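Local coordinates for protein 5-methylthioribose-1-phosphate isomerase (Saccharomyces cerevisiae, PDB 1W2W) that catalyses the interconversion of methylthioribose-1-phosphate and methylthioribulose-1-phosphate in the methionine salvage pathway, this chain being the N-terminal part of the enzyme, at residues S113-E118 / Y137-E142; F8-P13 / L143-L148; S189-A194 / I198-K203; S43-M48 / P54-V59. All blocks are in the same frame, centred on the assembly; numbering follows the deposited sequence.

Contact 1. Residues S113-E118 / Y137-E142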
loop_
_atom_site.group_PDB
_atom_site.type_symbol
_atom_site.label_atom_id
_atom_site.label_comp_id
_atom_site.label_asym_id
_atom_site.label_seq_id
_atom_site.Cartn_x
_atom_site.Cartn_y
_atom_site.Cartn_z
ATOM N N SER A 113 -16.570 15.604 18.074
ATOM C CA SER A 113 -16.621 16.898 18.766
ATOM C C SER A 113 -17.944 17.593 18.494
ATOM O O SER A 113 -18.592 18.123 19.409
ATOM C CB SER A 113 -15.442 17.793 18.356
ATOM O OG SER A 113 -15.570 19.120 18.878
ATOM N N ASN A 114 -18.359 17.598 17.228
ATOM C CA ASN A 114 -19.601 18.264 16.878
ATOM C C ASN A 114 -20.811 17.714 17.639
ATOM O O ASN A 114 -21.677 18.472 18.095
ATOM C CB ASN A 114 -19.818 18.241 15.361
ATOM C CG ASN A 114 -18.910 19.230 14.631
ATOM O OD1 ASN A 114 -18.388 20.182 15.228
ATOM N ND2 ASN A 114 -18.717 19.005 13.335
ATOM N N SER A 115 -20.865 16.396 17.787
ATOM C CA SER A 115 -21.904 15.757 18.576
ATOM C C SER A 115 -21.740 16.035 20.070
ATOM O O SER A 115 -22.722 16.282 20.761
ATOM C CB SER A 115 -21.924 14.246 18.334
ATOM O OG SER A 115 -22.709 13.928 17.188
ATOM N N LEU A 116 -20.519 15.974 20.586
ATOM C CA LEU A 116 -20.351 16.160 22.030
ATOM C C LEU A 116 -20.692 17.589 22.465
ATOM O O LEU A 116 -21.205 17.800 23.565
ATOM C CB LEU A 116 -18.946 15.768 22.494
ATOM C CG LEU A 116 -18.606 14.285 22.294
ATOM C CD1 LEU A 116 -17.216 13.970 22.839
ATOM C CD2 LEU A 116 -19.660 13.348 22.893
ATOM N N VAL A 117 -20.418 18.563 21.602
ATOM C CA VAL A 117 -20.816 19.950 21.853
ATOM C C VAL A 117 -22.335 20.036 22.009
ATOM O O VAL A 117 -22.841 20.658 22.949
ATOM C CB VAL A 117 -20.337 20.891 20.712
ATOM C CG1 VAL A 117 -21.054 22.242 20.770
ATOM C CG2 VAL A 117 -18.817 21.059 20.749
ATOM N N GLU A 118 -23.054 19.395 21.094
ATOM C CA GLU A 118 -24.505 19.381 21.131
ATOM C C GLU A 118 -24.998 18.668 22.386
ATOM O O GLU A 118 -25.927 19.147 23.044
ATOM C CB GLU A 118 -25.084 18.732 19.873
ATOM C CG GLU A 118 -26.588 18.909 19.701
ATOM C CD GLU A 118 -27.085 20.307 20.037
ATOM O OE1 GLU A 118 -26.521 21.300 19.526
ATOM O OE2 GLU A 118 -28.055 20.408 20.814
ATOM N N TYR A 137 -31.862 10.650 24.268
ATOM C CA TYR A 137 -32.467 9.623 23.427
ATOM C C TYR A 137 -32.972 10.245 22.126
ATOM O O TYR A 137 -32.704 9.737 21.029
ATOM C CB TYR A 137 -33.657 8.957 24.129
ATOM C CG TYR A 137 -34.397 7.974 23.239
ATOM C CD1 TYR A 137 -33.898 6.691 23.020
ATOM C CD2 TYR A 137 -35.594 8.326 22.618
ATOM C CE1 TYR A 137 -34.578 5.784 22.199
ATOM C CE2 TYR A 137 -36.267 7.431 21.807
ATOM C CZ TYR A 137 -35.757 6.169 21.603
ATOM O OH TYR A 137 -36.439 5.281 20.795
ATOM N N ASN A 138 -33.720 11.338 22.254
ATOM C CA ASN A 138 -34.197 12.047 21.062
ATOM C C ASN A 138 -33.023 12.481 20.193
ATOM O O ASN A 138 -33.072 12.361 18.962
ATOM C CB ASN A 138 -35.070 13.249 21.438
ATOM C CG ASN A 138 -36.418 12.823 21.983
ATOM O OD1 ASN A 138 -36.798 11.658 21.860
ATOM N ND2 ASN A 138 -37.140 13.753 22.591
ATOM N N TYR A 139 -31.968 12.980 20.830
ATOM C CA TYR A 139 -30.829 13.487 20.072
ATOM C C TYR A 139 -30.168 12.377 19.259
ATOM O O TYR A 139 -29.869 12.549 18.060
ATOM C CB TYR A 139 -29.774 14.161 20.962
ATOM C CG TYR A 139 -28.516 14.429 20.164
ATOM C CD1 TYR A 139 -28.463 15.485 19.269
ATOM C CD2 TYR A 139 -27.394 13.612 20.290
ATOM C CE1 TYR A 139 -27.325 15.731 18.522
ATOM C CE2 TYR A 139 -26.240 13.852 19.542
ATOM C CZ TYR A 139 -26.222 14.913 18.659
ATOM O OH TYR A 139 -25.115 15.199 17.902
ATOM N N VAL A 140 -29.917 11.243 19.905
ATOM C CA VAL A 140 -29.222 10.166 19.202
ATOM C C VAL A 140 -30.061 9.559 18.076
ATOM O O VAL A 140 -29.523 9.206 17.018
ATOM C CB VAL A 140 -28.631 9.092 20.145
ATOM C CG1 VAL A 140 -27.717 9.748 21.168
ATOM C CG2 VAL A 140 -29.721 8.268 20.822
ATOM N N CYS A 141 -31.374 9.456 18.282
ATOM C CA CYS A 141 -32.254 8.999 17.221
ATOM C C CYS A 141 -32.163 9.936 16.027
ATOM O O CYS A 141 -32.093 9.480 14.880
ATOM C CB CYS A 141 -33.703 8.890 17.703
ATOM S SG CYS A 141 -33.926 7.473 18.815
ATOM N N GLU A 142 -32.160 11.236 16.304
ATOM C CA GLU A 142 -32.118 12.234 15.241
ATOM C C GLU A 142 -30.772 12.221 14.527
ATOM O O GLU A 142 -30.733 12.271 13.296
ATOM C CB GLU A 142 -32.421 13.624 15.784
ATOM C CG GLU A 142 -33.902 13.799 16.090
ATOM C CD GLU A 142 -34.155 14.915 17.080
ATOM O OE1 GLU A 142 -33.339 15.864 17.117
ATOM O OE2 GLU A 142 -35.170 14.827 17.812
#

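Contact 2. Residues F8-P13 / L143-L148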
loop_
_atom_site.group_PDB
_atom_site.type_symbol
_atom_site.label_atom_id
_atom_site.label_comp_id
_atom_site.label_asym_id
_atom_site.label_seq_id
_atom_site.Cartn_x
_atom_site.Cartn_y
_atom_site.Cartn_z
ATOM N N PHE A 8 -28.275 -0.560 17.104
ATOM C CA PHE A 8 -28.926 0.286 18.104
ATOM C C PHE A 8 -30.385 -0.140 18.222
ATOM O O PHE A 8 -31.187 0.145 17.335
ATOM C CB PHE A 8 -28.834 1.751 17.642
ATOM C CG PHE A 8 -29.621 2.712 18.484
ATOM C CD1 PHE A 8 -29.763 2.510 19.849
ATOM C CD2 PHE A 8 -30.219 3.831 17.910
ATOM C CE1 PHE A 8 -30.497 3.406 20.625
ATOM C CE2 PHE A 8 -30.942 4.727 18.672
ATOM C CZ PHE A 8 -31.083 4.517 20.036
ATOM N N ASP A 9 -30.738 -0.841 19.297
ATOM C CA ASP A 9 -32.131 -1.195 19.522
ATOM C C ASP A 9 -32.769 -0.098 20.366
ATOM O O ASP A 9 -32.500 0.013 21.567
ATOM C CB ASP A 9 -32.198 -2.535 20.254
ATOM C CG ASP A 9 -33.609 -3.013 20.484
ATOM O OD1 ASP A 9 -34.591 -2.275 20.243
ATOM O OD2 ASP A 9 -33.826 -4.154 20.921
ATOM N N ARG A 10 -33.612 0.702 19.720
ATOM C CA ARG A 10 -34.187 1.893 20.330
ATOM C C ARG A 10 -35.597 1.624 20.836
ATOM O O ARG A 10 -36.292 2.535 21.293
ATOM C CB ARG A 10 -34.189 3.029 19.306
ATOM C CG ARG A 10 -35.239 2.863 18.210
ATOM C CD ARG A 10 -35.321 4.045 17.250
ATOM N NE ARG A 10 -34.097 4.181 16.464
ATOM C CZ ARG A 10 -33.843 5.205 15.655
ATOM N NH1 ARG A 10 -34.727 6.187 15.529
ATOM N NH2 ARG A 10 -32.704 5.246 14.977
ATOM N N SER A 11 -36.019 0.368 20.756
ATOM C CA SER A 11 -37.426 0.021 20.919
ATOM C C SER A 11 -37.946 0.296 22.330
ATOM O O SER A 11 -39.140 0.550 22.523
ATOM C CB SER A 11 -37.664 -1.435 20.537
ATOM O OG SER A 11 -37.092 -2.306 21.490
ATOM N N GLU A 12 -37.050 0.236 23.312
ATOM C CA GLU A 12 -37.358 0.717 24.662
ATOM C C GLU A 12 -36.597 2.022 24.890
ATOM O O GLU A 12 -35.402 2.006 25.193
ATOM C CB GLU A 12 -36.917 -0.311 25.709
ATOM C CG GLU A 12 -37.738 -1.593 25.769
ATOM C CD GLU A 12 -37.092 -2.624 26.682
ATOM O OE1 GLU A 12 -36.836 -2.291 27.854
ATOM O OE2 GLU A 12 -36.832 -3.766 26.250
ATOM N N PRO A 13 -37.257 3.164 24.716
ATOM C CA PRO A 13 -36.542 4.444 24.812
ATOM C C PRO A 13 -35.793 4.626 26.135
ATOM O O PRO A 13 -34.772 5.310 26.154
ATOM C CB PRO A 13 -37.659 5.481 24.647
ATOM C CG PRO A 13 -38.709 4.759 23.863
ATOM C CD PRO A 13 -38.684 3.346 24.394
ATOM N N LEU A 143 -29.689 12.140 15.299
ATOM C CA LEU A 143 -28.337 12.047 14.735
ATOM C C LEU A 143 -28.255 10.866 13.759
ATOM O O LEU A 143 -27.786 10.996 12.615
ATOM C CB LEU A 143 -27.297 11.911 15.860
ATOM C CG LEU A 143 -25.841 11.640 15.443
ATOM C CD1 LEU A 143 -25.219 12.878 14.800
ATOM C CD2 LEU A 143 -24.999 11.123 16.612
ATOM N N ILE A 144 -28.722 9.707 14.213
ATOM C CA ILE A 144 -28.658 8.499 13.408
ATOM C C ILE A 144 -29.610 8.600 12.210
ATOM O O ILE A 144 -29.235 8.312 11.072
ATOM C CB ILE A 144 -28.953 7.255 14.294
ATOM C CG1 ILE A 144 -27.784 7.012 15.263
ATOM C CG2 ILE A 144 -29.208 6.011 13.431
ATOM C CD1 ILE A 144 -28.111 6.112 16.446
ATOM N N ASP A 145 -30.853 9.004 12.441
ATOM C CA ASP A 145 -31.811 8.959 11.340
ATOM C C ASP A 145 -31.460 9.990 10.265
ATOM O O ASP A 145 -31.605 9.729 9.063
ATOM C CB ASP A 145 -33.233 9.191 11.850
ATOM C CG ASP A 145 -33.741 8.034 12.685
ATOM O OD1 ASP A 145 -33.097 6.958 12.690
ATOM O OD2 ASP A 145 -34.789 8.117 13.365
ATOM N N GLU A 146 -30.997 11.156 10.700
ATOM C CA GLU A 146 -30.486 12.156 9.766
ATOM C C GLU A 146 -29.217 11.697 9.051
ATOM O O GLU A 146 -29.041 11.978 7.866
ATOM C CB GLU A 146 -30.266 13.511 10.447
ATOM C CG GLU A 146 -31.569 14.177 10.904
ATOM C CD GLU A 146 -31.355 15.460 11.682
ATOM O OE1 GLU A 146 -30.241 16.029 11.656
ATOM O OE2 GLU A 146 -32.315 15.920 12.335
ATOM N N ASP A 147 -28.329 10.992 9.745
ATOM C CA ASP A 147 -27.125 10.491 9.081
ATOM C C ASP A 147 -27.499 9.612 7.885
ATOM O O ASP A 147 -26.988 9.803 6.789
ATOM C CB ASP A 147 -26.222 9.742 10.062
ATOM C CG ASP A 147 -24.922 9.310 9.434
ATOM O OD1 ASP A 147 -23.998 10.144 9.398
ATOM O OD2 ASP A 147 -24.747 8.170 8.954
ATOM N N LEU A 148 -28.416 8.671 8.098
ATOM C CA LEU A 148 -28.848 7.757 7.041
ATOM C C LEU A 148 -29.576 8.497 5.918
ATOM O O LEU A 148 -29.302 8.273 4.737
ATOM C CB LEU A 148 -29.760 6.673 7.630
ATOM C CG LEU A 148 -30.399 5.694 6.645
ATOM C CD1 LEU A 148 -29.304 4.898 5.918
ATOM C CD2 LEU A 148 -31.305 4.758 7.427
#

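Contact 3. Residues S189-A194 / I198-K203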
loop_
_atom_site.group_PDB
_atom_site.type_symbol
_atom_site.label_atom_id
_atom_site.label_comp_id
_atom_site.label_asym_id
_atom_site.label_seq_id
_atom_site.Cartn_x
_atom_site.Cartn_y
_atom_site.Cartn_z
ATOM N N SER A 189 -24.164 5.366 9.746
ATOM C CA SER A 189 -25.380 4.710 10.202
ATOM C C SER A 189 -25.902 3.770 9.111
ATOM O O SER A 189 -26.879 3.034 9.335
ATOM C CB SER A 189 -26.456 5.753 10.551
ATOM O OG SER A 189 -26.867 6.429 9.369
ATOM N N GLY A 190 -25.273 3.790 7.935
ATOM C CA GLY A 190 -25.756 3.005 6.810
ATOM C C GLY A 190 -25.743 3.780 5.503
ATOM O O GLY A 190 -25.880 4.999 5.503
ATOM N N TYR A 191 -25.573 3.058 4.401
ATOM C CA TYR A 191 -25.516 3.626 3.046
ATOM C C TYR A 191 -24.197 4.350 2.695
ATOM O O TYR A 191 -23.521 4.000 1.720
ATOM C CB TYR A 191 -26.730 4.503 2.736
ATOM C CG TYR A 191 -26.941 4.676 1.251
ATOM C CD1 TYR A 191 -27.543 3.669 0.506
ATOM C CD2 TYR A 191 -26.523 5.827 0.595
ATOM C CE1 TYR A 191 -27.741 3.806 -0.847
ATOM C CE2 TYR A 191 -26.712 5.977 -0.763
ATOM C CZ TYR A 191 -27.318 4.956 -1.480
ATOM O OH TYR A 191 -27.530 5.057 -2.831
ATOM N N GLY A 192 -23.812 5.339 3.498
ATOM C CA GLY A 192 -22.452 5.850 3.424
ATOM C C GLY A 192 -22.352 7.164 2.664
ATOM O O GLY A 192 -23.348 7.687 2.147
ATOM N N THR A 193 -21.128 7.678 2.589
ATOM C CA THR A 193 -20.876 8.978 1.986
ATOM C C THR A 193 -20.295 8.759 0.595
ATOM O O THR A 193 -21.061 8.652 -0.352
ATOM C CB THR A 193 -19.993 9.854 2.879
ATOM O OG1 THR A 193 -18.752 9.184 3.169
ATOM C CG2 THR A 193 -20.664 10.040 4.232
ATOM N N ALA A 194 -18.979 8.662 0.444
ATOM C CA ALA A 194 -18.456 8.376 -0.897
ATOM C C ALA A 194 -19.020 7.049 -1.429
ATOM O O ALA A 194 -19.391 6.957 -2.597
ATOM C CB ALA A 194 -16.919 8.388 -0.926
ATOM N N ILE A 198 -21.403 6.001 -4.823
ATOM C CA ILE A 198 -21.154 4.827 -5.651
ATOM C C ILE A 198 -22.393 3.921 -5.684
ATOM O O ILE A 198 -22.778 3.402 -6.747
ATOM C CB ILE A 198 -19.880 4.122 -5.142
ATOM C CG1 ILE A 198 -18.651 4.930 -5.592
ATOM C CG2 ILE A 198 -19.804 2.665 -5.619
ATOM C CD1 ILE A 198 -17.415 4.634 -4.729
ATOM N N ARG A 199 -23.044 3.759 -4.534
ATOM C CA ARG A 199 -24.275 2.981 -4.499
ATOM C C ARG A 199 -25.376 3.594 -5.349
ATOM O O ARG A 199 -26.106 2.868 -6.035
ATOM C CB ARG A 199 -24.754 2.766 -3.063
ATOM C CG ARG A 199 -23.949 1.706 -2.345
ATOM C CD ARG A 199 -24.216 1.640 -0.843
ATOM N NE ARG A 199 -23.745 0.362 -0.310
ATOM C CZ ARG A 199 -23.233 0.196 0.904
ATOM N NH1 ARG A 199 -23.125 1.233 1.730
ATOM N NH2 ARG A 199 -22.843 -1.013 1.295
ATOM N N SER A 200 -25.507 4.916 -5.297
ATOM C CA SER A 200 -26.485 5.615 -6.134
ATOM C C SER A 200 -26.173 5.477 -7.617
ATOM O O SER A 200 -27.075 5.240 -8.439
ATOM C CB SER A 200 -26.581 7.091 -5.753
ATOM O OG SER A 200 -27.128 7.221 -4.448
ATOM N N LEU A 201 -24.893 5.611 -7.955
ATOM C CA LEU A 201 -24.456 5.375 -9.327
ATOM C C LEU A 201 -24.772 3.950 -9.786
ATOM O O LEU A 201 -25.166 3.721 -10.939
ATOM C CB LEU A 201 -22.968 5.698 -9.473
ATOM C CG LEU A 201 -22.622 7.195 -9.533
ATOM C CD1 LEU A 201 -21.102 7.371 -9.451
ATOM C CD2 LEU A 201 -23.156 7.833 -10.834
ATOM N N TRP A 202 -24.613 2.981 -8.892
ATOM C CA TRP A 202 -24.891 1.597 -9.257
ATOM C C TRP A 202 -26.377 1.386 -9.529
ATOM O O TRP A 202 -26.748 0.685 -10.463
ATOM C CB TRP A 202 -24.360 0.609 -8.214
ATOM C CG TRP A 202 -24.552 -0.829 -8.636
ATOM C CD1 TRP A 202 -25.206 -1.802 -7.942
ATOM C CD2 TRP A 202 -24.091 -1.445 -9.848
ATOM N NE1 TRP A 202 -25.176 -2.987 -8.639
ATOM C CE2 TRP A 202 -24.501 -2.794 -9.814
ATOM C CE3 TRP A 202 -23.373 -0.994 -10.957
ATOM C CZ2 TRP A 202 -24.218 -3.688 -10.846
ATOM C CZ3 TRP A 202 -23.094 -1.880 -11.989
ATOM C CH2 TRP A 202 -23.519 -3.211 -11.926
ATOM N N LYS A 203 -27.225 2.008 -8.716
ATOM C CA LYS A 203 -28.663 1.945 -8.954
ATOM C C LYS A 203 -29.044 2.503 -10.329
ATOM O O LYS A 203 -29.830 1.902 -11.066
ATOM C CB LYS A 203 -29.414 2.706 -7.869
ATOM C CG LYS A 203 -30.925 2.567 -7.993
ATOM C CD LYS A 203 -31.661 3.221 -6.840
ATOM C CE LYS A 203 -33.167 3.018 -6.994
ATOM N NZ LYS A 203 -33.913 3.798 -5.959
#

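Contact 4. Residues S43-M48 / P54-V59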
loop_
_atom_site.group_PDB
_atom_site.type_symbol
_atom_site.label_atom_id
_atom_site.label_comp_id
_atom_site.label_asym_id
_atom_site.label_seq_id
_atom_site.Cartn_x
_atom_site.Cartn_y
_atom_site.Cartn_z
ATOM N N SER A 43 -13.161 3.125 24.440
ATOM C CA SER A 43 -12.306 1.998 24.094
ATOM C C SER A 43 -12.472 1.567 22.643
ATOM O O SER A 43 -11.474 1.345 21.949
ATOM C CB SER A 43 -12.543 0.808 25.015
ATOM O OG SER A 43 -11.639 -0.242 24.683
ATOM N N VAL A 44 -13.712 1.450 22.172
ATOM C CA VAL A 44 -13.878 0.995 20.786
ATOM C C VAL A 44 -13.444 2.040 19.760
ATOM O O VAL A 44 -13.038 1.685 18.653
ATOM C CB VAL A 44 -15.281 0.467 20.463
ATOM C CG1 VAL A 44 -15.638 -0.720 21.377
ATOM C CG2 VAL A 44 -16.330 1.592 20.538
ATOM N N ILE A 45 -13.529 3.318 20.118
ATOM C CA ILE A 45 -13.055 4.373 19.235
ATOM C C ILE A 45 -11.524 4.399 19.198
ATOM O O ILE A 45 -10.909 4.403 18.135
ATOM C CB ILE A 45 -13.609 5.753 19.639
ATOM C CG1 ILE A 45 -15.132 5.804 19.453
ATOM C CG2 ILE A 45 -12.934 6.854 18.814
ATOM C CD1 ILE A 45 -15.780 7.024 20.162
ATOM N N LYS A 46 -10.907 4.403 20.371
ATOM C CA LYS A 46 -9.459 4.571 20.434
ATOM C C LYS A 46 -8.748 3.404 19.746
ATOM O O LYS A 46 -7.760 3.596 19.048
ATOM C CB LYS A 46 -9.040 4.716 21.893
ATOM C CG LYS A 46 -7.562 4.647 22.166
ATOM C CD LYS A 46 -6.856 5.896 21.693
ATOM C CE LYS A 46 -5.457 5.981 22.322
ATOM N NZ LYS A 46 -4.723 7.163 21.795
ATOM N N SER A 47 -9.279 2.204 19.941
ATOM C CA SER A 47 -8.713 0.995 19.358
ATOM C C SER A 47 -9.142 0.777 17.902
ATOM O O SER A 47 -8.632 -0.129 17.237
ATOM C CB SER A 47 -9.103 -0.221 20.206
ATOM O OG SER A 47 -10.460 -0.572 19.977
HETATM N N MSE A 48 -10.067 1.597 17.406
HETATM C CA MSE A 48 -10.538 1.473 16.015
HETATM C C MSE A 48 -11.341 0.204 15.749
HETATM O O MSE A 48 -11.408 -0.316 14.622
HETATM C CB MSE A 48 -9.396 1.658 15.017
HETATM C CG MSE A 48 -8.804 3.055 15.097
HETATM SE SE MSE A 48 -7.431 3.407 13.752
HETATM C CE MSE A 48 -8.540 3.448 12.102
ATOM N N PRO A 54 -18.465 9.471 10.979
ATOM C CA PRO A 54 -19.808 9.492 11.561
ATOM C C PRO A 54 -20.070 8.340 12.516
ATOM O O PRO A 54 -20.701 8.579 13.546
ATOM C CB PRO A 54 -20.738 9.451 10.339
ATOM C CG PRO A 54 -19.838 9.901 9.179
ATOM C CD PRO A 54 -18.503 9.270 9.516
ATOM N N ALA A 55 -19.611 7.128 12.213
ATOM C CA ALA A 55 -19.793 6.025 13.154
ATOM C C ALA A 55 -19.157 6.308 14.508
ATOM O O ALA A 55 -19.711 5.955 15.563
ATOM C CB ALA A 55 -19.236 4.720 12.577
ATOM N N ILE A 56 -17.989 6.943 14.486
ATOM C CA ILE A 56 -17.333 7.340 15.729
ATOM C C ILE A 56 -18.233 8.260 16.557
ATOM O O ILE A 56 -18.421 8.029 17.760
ATOM C CB ILE A 56 -15.980 7.999 15.430
ATOM C CG1 ILE A 56 -15.009 6.961 14.853
ATOM C CG2 ILE A 56 -15.428 8.709 16.683
ATOM C CD1 ILE A 56 -13.785 7.557 14.198
ATOM N N ALA A 57 -18.781 9.291 15.913
ATOM C CA ALA A 57 -19.712 10.206 16.582
ATOM C C ALA A 57 -20.948 9.492 17.110
ATOM O O ALA A 57 -21.438 9.785 18.208
ATOM C CB ALA A 57 -20.119 11.326 15.646
ATOM N N ILE A 58 -21.480 8.561 16.325
ATOM C CA ILE A 58 -22.678 7.838 16.744
ATOM C C ILE A 58 -22.408 6.912 17.931
ATOM O O ILE A 58 -23.164 6.929 18.910
ATOM C CB ILE A 58 -23.296 7.044 15.562
ATOM C CG1 ILE A 58 -23.868 8.015 14.516
ATOM C CG2 ILE A 58 -24.403 6.098 16.072
ATOM C CD1 ILE A 58 -24.052 7.381 13.127
ATOM N N VAL A 59 -21.352 6.102 17.864
ATOM C CA VAL A 59 -21.055 5.231 19.014
ATOM C C VAL A 59 -20.699 6.031 20.267
ATOM O O VAL A 59 -21.109 5.667 21.380
ATOM C CB VAL A 59 -19.982 4.153 18.736
ATOM C CG1 VAL A 59 -18.579 4.761 18.727
ATOM C CG2 VAL A 59 -20.028 3.081 19.847
#

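Contact 1. Residues S113-E118 / Y137-E142
Tyr139 reaches across from helix 129-168 to helix 111-124, where its hydroxyl meets Ser115 and its ring meets Glu118. The polar part is one hydrogen bond, 2.8 Å between Ser115 OG and Tyr139 OH, in which either hydroxyl could be the donor. Ser115 OG lies at the edge of the Tyr139 ring and in its plane, and its position beside the backbone N (chi1 -85°) brings it to the phenol end.

The apolar part rests on the Glu118 chain. Its CG comes within 3.5 Å of Tyr139 CE1, and its CB stays 4.0 Å from the same ring atom. A bend at chi2 (42°) turns the carboxylate, whose plane stands 36° from that of the ring, so the methylenes and not the charge do the touching. Glu118 CA is 8.7 Å from Tyr139 CA, a gap the tyrosine spans.

Ile119 and Ile122 of helix 111-124 also pack on Tyr139, while Ser115 leans on Ala57 and Ser61 of helix 53-73. The chemistry implies a divided hold on the tyrosine: the bond fixes the hydroxyl end, while the Glu118 methylenes and the isoleucines pack on the rest of the side chain.

Contact 2. Residues F8-P13 / L143-L148
Arg10 and Asp145 form a two-pronged salt bridge between the loop after strand 6-9 and helix 129-168. Each terminal nitrogen serves its own oxygen, which makes the pairing end-on: Arg10 NH1 donates to Asp145 OD2 at 2.9 Å with an N-H...O angle of 156°, and Arg10 NH2 donates to Asp145 OD1, also at 2.9 Å but less straight. Both oxygens are met on the syn side, and the guanidinium and carboxylate planes lie 11° apart, though the donors sit somewhat out of the latter. Arg10 CG takes the crowded position between backbone N and carbonyl carbon (chi1 73°), from which the chain, bent at chi3, reaches Asp145.

Behind the arginine, Asp9 OD1 accepts both from Ser11 N at 3.0 Å, an Asx turn, and from Ser11 OG at 2.8 Å. Tyr137 OH binds the backbone O of Arg10.

In the packing, Ile144 CD1 approaches Phe8 CD2 to 3.4 Å, while Ile144 CG2 lies 3.9 Å from Arg10 NH2 at the guanidinium edge. Arg10 CB sits over one face of the Phe8 ring. In this sheet-to-helix junction, side chains pin helix 129-168 to the end of strand 6-9, outermost within this chain in a three-stranded antiparallel sheet, and to the turn after it.

Contact 3. Residues S189-A194 / I198-K203
Tyr191 and Arg199 run past each other in opposite directions, ring and guanidinium planes 37° apart. The ring offers a face to the arginine stem: Arg199 CD lies above it toward the rim, 4.1 Å from Tyr191 CD1, and Arg199 CB is 3.7 Å from Tyr191 CZ. Extended from CG to NE, the arginine passes along the ring face and brings NH1 to the backbone of the same tyrosine, where Arg199 NH1 donates to Tyr191 O at 2.8 Å. That oxygen is in the guanidinium plane, yet the donor stands above the carbonyl plane with a C=O...N angle of 111°, away from the lone pairs. The stronger polar partner of Arg199 lies outside the two segments: NE and NH2 form a salt bridge with an acidic side chain of another protein chain.

Tyr191 lies in the loop leading from strand 174-179 into helix 194-210, and Arg199 and Ser200 lie on that helix, a beta-to-alpha connection in a family of the Rossmann clan. The side chain of Ala194 is about 8 Å from that of Cys181, predicted to stabilise the transition state. Gly192 takes backbone angles at which a CB would strike the preceding carbonyl oxygen, and that CB would also point toward 198-203.

At the ring's edge and in its plane, Tyr191 OH donates to Ser200 OG over 2.7 Å, and Asp156 OD1 is a further partner of that serine oxygen. In the first helical turn Ile198 N donates to Ala194 O at 3.1 Å.

Contact 4. Residues S43-M48 / P54-V59
Ile45 projects from helix 38-46 onto the flank of helix 53-73, where Ile56 and Val59, three residues apart, receive it. The short segments run roughly antiparallel and only five residues separate them in sequence, the layout of a helical hairpin. Its first helix closes in a Schellman motif at the selenomethionine Met48, which has positive phi and whose N bonds back to Ile45 O at 3.0 Å.

Ile45 is the principal bump. Its CG1 arm lies between the two receiving side chains, 3.7 Å from Val59 CG1 and 4.0 Å from Ile56 CG2, while its other branch, CG2, meets Ile56 CG2 at 3.8 Å. With CG1 beside the backbone N (chi1 -66°), both branches can touch the opposite helix. The hollow is thus walled by Ile56 on one side and Val59 on the other. Val59 is itself wedged between two side chains: one methyl goes to Ile45, and the other, CG2, lies 4.0 Å from Val44 CG2. Its CG1 stands between backbone N and carbonyl carbon (chi1 76°), which divides the two methyls between the two partners.

All four touching residues are buried. The backbones come close, Ile45 CA to Ile56 CA being 6.3 Å. Leu112 of helix 111-124 packs on Ile56, whose side chain is about 4 Å from a bound sulfate ion, probably from the crystallisation liquor. At the tip of the bump, Ile45 CD1 rests 3.7 Å from Ile56 O, a methyl set against a helix carbonyl.

Overall arrangement
Contact 4 is buried and wholly apolar between its side chains, whereas contact 2 is a surface contact led by a charged pair. Contact 1 is intermediate, partly buried and mixed in chemistry; contact 3, buried but polar, lies furthest from the chain centre, about 17 Å centre to centre, and has a salt bridge to another protein chain through Arg199. Contacts 1 and 2 share helix 129-168 and touch where Cys141 CB packs on Arg10 NH1. Helix 53-73, which carries 54-59, ties contact 4 to both: Ala57 packs on Ser115, and Ile58 on Leu143 and Ile144. Asp147 OD2 and Ser189 OG join contact 2 to contact 3, while contacts 1 and 3 do not touch.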